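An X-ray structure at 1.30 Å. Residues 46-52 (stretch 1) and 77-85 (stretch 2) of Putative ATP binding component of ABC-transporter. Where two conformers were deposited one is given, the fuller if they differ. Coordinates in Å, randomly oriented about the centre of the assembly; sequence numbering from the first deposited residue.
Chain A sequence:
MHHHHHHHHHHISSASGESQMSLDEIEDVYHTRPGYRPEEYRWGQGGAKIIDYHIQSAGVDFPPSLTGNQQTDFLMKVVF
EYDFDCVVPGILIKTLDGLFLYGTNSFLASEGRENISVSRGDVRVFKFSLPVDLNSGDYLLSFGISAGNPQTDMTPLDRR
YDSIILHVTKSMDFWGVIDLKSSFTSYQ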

# COMPACT_ATOMS: atom_id res chain seq x y z
N GLY A 46 -29.26 -12.86 -4.45
CA GLY A 46 -29.95 -12.67 -5.71
C GLY A 46 -30.61 -11.32 -5.80
O GLY A 46 -30.52 -10.53 -4.86
N GLY A 47 -31.23 -11.05 -6.94
CA GLY A 47 -31.89 -9.78 -7.20
C GLY A 47 -31.11 -8.89 -8.15
O GLY A 47 -31.63 -7.91 -8.66
N ALA A 48 -29.84 -9.22 -8.36
CA ALA A 48 -28.99 -8.60 -9.36
C ALA A 48 -27.90 -9.59 -9.68
O ALA A 48 -27.61 -10.46 -8.86
CB ALA A 48 -28.37 -7.31 -8.83
N LYS A 49 -27.28 -9.42 -10.83
CA LYS A 49 -26.19 -10.30 -11.27
C LYS A 49 -25.08 -9.46 -11.87
O LYS A 49 -25.34 -8.65 -12.76
CB LYS A 49 -26.65 -11.31 -12.34
CG LYS A 49 -27.53 -12.39 -11.77
CD LYS A 49 -28.04 -13.27 -12.87
CE LYS A 49 -27.06 -14.29 -13.29
NZ LYS A 49 -27.77 -15.36 -14.12
N ILE A 50 -23.84 -9.72 -11.43
CA ILE A 50 -22.68 -9.14 -12.07
C ILE A 50 -22.40 -10.03 -13.27
O ILE A 50 -22.00 -11.18 -13.11
CB ILE A 50 -21.47 -9.07 -11.16
CG1 ILE A 50 -21.83 -8.36 -9.86
CG2 ILE A 50 -20.35 -8.39 -11.89
CD1 ILE A 50 -20.72 -8.39 -8.84
N ILE A 51 -22.66 -9.52 -14.48
CA ILE A 51 -22.65 -10.35 -15.69
C ILE A 51 -21.40 -10.17 -16.57
O ILE A 51 -21.21 -10.93 -17.50
CB ILE A 51 -23.94 -10.11 -16.52
CG1 ILE A 51 -24.21 -8.62 -16.74
CG2 ILE A 51 -25.12 -10.77 -15.83
CD1 ILE A 51 -25.30 -8.38 -17.78
N ASP A 52 -20.58 -9.17 -16.27
CA ASP A 52 -19.36 -8.96 -17.05
C ASP A 52 -18.42 -8.07 -16.27
O ASP A 52 -18.84 -7.41 -15.30
CB ASP A 52 -19.69 -8.34 -18.43
CG ASP A 52 -18.66 -8.64 -19.50
OD1 ASP A 52 -17.66 -9.32 -19.25
OD2 ASP A 52 -18.90 -8.19 -20.65
N LYS A 77 -20.19 -4.87 -14.80
CA LYS A 77 -21.51 -4.65 -15.39
C LYS A 77 -22.52 -5.50 -14.64
O LYS A 77 -22.31 -6.69 -14.41
CB LYS A 77 -21.51 -5.04 -16.86
CG LYS A 77 -22.85 -4.76 -17.53
CD LYS A 77 -22.80 -4.88 -19.06
CE LYS A 77 -22.78 -6.31 -19.50
NZ LYS A 77 -23.12 -6.48 -20.96
N VAL A 78 -23.63 -4.87 -14.26
CA VAL A 78 -24.66 -5.51 -13.43
C VAL A 78 -26.03 -5.35 -14.08
O VAL A 78 -26.37 -4.25 -14.55
CB VAL A 78 -24.73 -4.87 -12.03
CG1 VAL A 78 -25.74 -5.61 -11.15
CG2 VAL A 78 -23.36 -4.86 -11.39
N VAL A 79 -26.83 -6.42 -14.06
CA VAL A 79 -28.24 -6.34 -14.41
C VAL A 79 -29.07 -6.50 -13.13
O VAL A 79 -28.81 -7.38 -12.33
CB VAL A 79 -28.65 -7.37 -15.50
CG1 VAL A 79 -28.38 -8.84 -15.11
CG2 VAL A 79 -30.13 -7.21 -15.88
N PHE A 80 -30.04 -5.60 -12.94
CA PHE A 80 -30.89 -5.56 -11.75
C PHE A 80 -32.25 -6.15 -12.05
O PHE A 80 -32.86 -5.80 -13.06
CB PHE A 80 -31.00 -4.13 -11.24
CG PHE A 80 -29.67 -3.58 -10.79
CD1 PHE A 80 -29.23 -3.79 -9.49
CD2 PHE A 80 -28.84 -2.92 -11.67
CE1 PHE A 80 -28.01 -3.32 -9.07
CE2 PHE A 80 -27.62 -2.44 -11.25
CZ PHE A 80 -27.20 -2.64 -9.95
N GLU A 81 -32.69 -7.07 -11.20
CA GLU A 81 -33.97 -7.76 -11.39
C GLU A 81 -35.14 -7.04 -10.70
O GLU A 81 -36.30 -7.31 -11.01
CB GLU A 81 -33.84 -9.22 -10.93
CG GLU A 81 -33.08 -10.09 -11.97
CD GLU A 81 -31.65 -10.44 -11.61
OE1 GLU A 81 -30.72 -9.76 -12.11
OE2 GLU A 81 -31.44 -11.41 -10.86
N TYR A 82 -34.83 -6.11 -9.79
CA TYR A 82 -35.83 -5.35 -9.04
C TYR A 82 -35.42 -3.88 -8.99
O TYR A 82 -34.26 -3.55 -9.25
CB TYR A 82 -35.93 -5.91 -7.61
CG TYR A 82 -36.30 -7.37 -7.54
CD1 TYR A 82 -37.62 -7.76 -7.64
CD2 TYR A 82 -35.33 -8.36 -7.38
CE1 TYR A 82 -37.98 -9.09 -7.59
CE2 TYR A 82 -35.69 -9.70 -7.32
CZ TYR A 82 -37.01 -10.05 -7.42
OH TYR A 82 -37.39 -11.37 -7.38
N ASP A 83 -36.36 -3.01 -8.62
CA ASP A 83 -36.01 -1.65 -8.21
C ASP A 83 -35.23 -1.70 -6.91
O ASP A 83 -35.60 -2.47 -6.01
CB ASP A 83 -37.28 -0.82 -7.93
CG ASP A 83 -38.14 -0.61 -9.14
OD1 ASP A 83 -37.75 -0.93 -10.27
OD2 ASP A 83 -39.27 -0.12 -8.93
N PHE A 84 -34.20 -0.86 -6.78
CA PHE A 84 -33.49 -0.66 -5.52
C PHE A 84 -33.21 0.84 -5.37
O PHE A 84 -32.79 1.49 -6.32
CB PHE A 84 -32.14 -1.40 -5.52
CG PHE A 84 -32.25 -2.90 -5.56
CD1 PHE A 84 -32.41 -3.64 -4.40
CD2 PHE A 84 -32.11 -3.59 -6.76
CE1 PHE A 84 -32.46 -5.03 -4.42
CE2 PHE A 84 -32.17 -4.97 -6.80
CZ PHE A 84 -32.35 -5.69 -5.64
N ASP A 85 -33.37 1.35 -4.15
CA ASP A 85 -33.08 2.77 -3.87
C ASP A 85 -31.59 3.11 -3.74
O ASP A 85 -31.18 4.24 -4.02
CB ASP A 85 -33.79 3.22 -2.59
CG ASP A 85 -35.31 3.16 -2.71
OD1 ASP A 85 -35.84 3.35 -3.83
OD2 ASP A 85 -35.96 2.95 -1.67
O HOH W 1 -30.73 -13.10 -9.08

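The contact is an antiparallel pairing of two β-strands, residues 48-52 and 77-80, held by five backbone hydrogen bonds, disturbed by one β-bulge and extended at one end by a glycine-containing segment packed against aromatic rings. The strand directions differ by 147°, so the pair is antiparallel with appreciable twist. At its centre Lys49 and Val79 face each other as a hydrogen-bonded pair: Lys49 N donates to Val79 O and Val79 N to Lys49 O, both at 3.0 Å. Beyond the strand proper, Glu81 N continues the ladder to Gly47 O at 2.9 Å.

The bulge lies at the other end. Ile51 N donates to Lys77 O and Lys77 N to Asp52 O, each at 2.9 Å, so Lys77 is served by two successive residues of the opposing strand. Ile51, with phi/psi of -103/-10, departs from extended geometry and absorbs the shift in register. Its CA-to-CB bond points sideways, yet the side chain still reaches the other strand: CG2 lies 3.9 Å from Val79 CG1, and CD1 lies 3.7 Å from Lys77 CE.

Ala48, Ile50, Val78 and Phe80 share one face of the sheet, and all are buried, as suits apolar residues. Ala48 CB sits 3.7 Å from Phe80 CD1, approaching the ring obliquely, and 3.9 Å from Val78 CG1; its small methyl packs against both larger side chains. Ile50 CG1 meets Val78 CG2 at 4.1 Å. Branched residues such as isoleucine and valine favour the extended backbone.

The other face carries Lys49, Val79, Asp52 and Lys77. Lys49 lends its aliphatic base, with CB 4.1 Å from Val79 CG1, while its end leads away, as befits an exposed lysine. Lys77 lays its methylene chain beside Asp52, CE to CB at 3.8 Å. Their charges are near but do not form a salt bridge, with Lys77 NZ 4.6 Å from Asp52 OD2; both atoms are hydrogen-bonded elsewhere in the structure.

Gly47 suits its place twice over. Its phi/psi of 105/-15 would jam a CB against the preceding carbonyl oxygen, and an ideal CB would also lie a tight 3.4 Å from Phe84 CZ. Without one, Gly47 CA approaches the edge of the Tyr82 ring, 3.7 Å from CD2, and Gly47 O meets the edge of the Phe84 ring, 3.5 Å from CE2. A water completes this corner, accepting from Gly47 N at 3.0 Å and donating to Glu81 OE2 at 2.6 Å; the carboxylate thus links back to the glycine backbone.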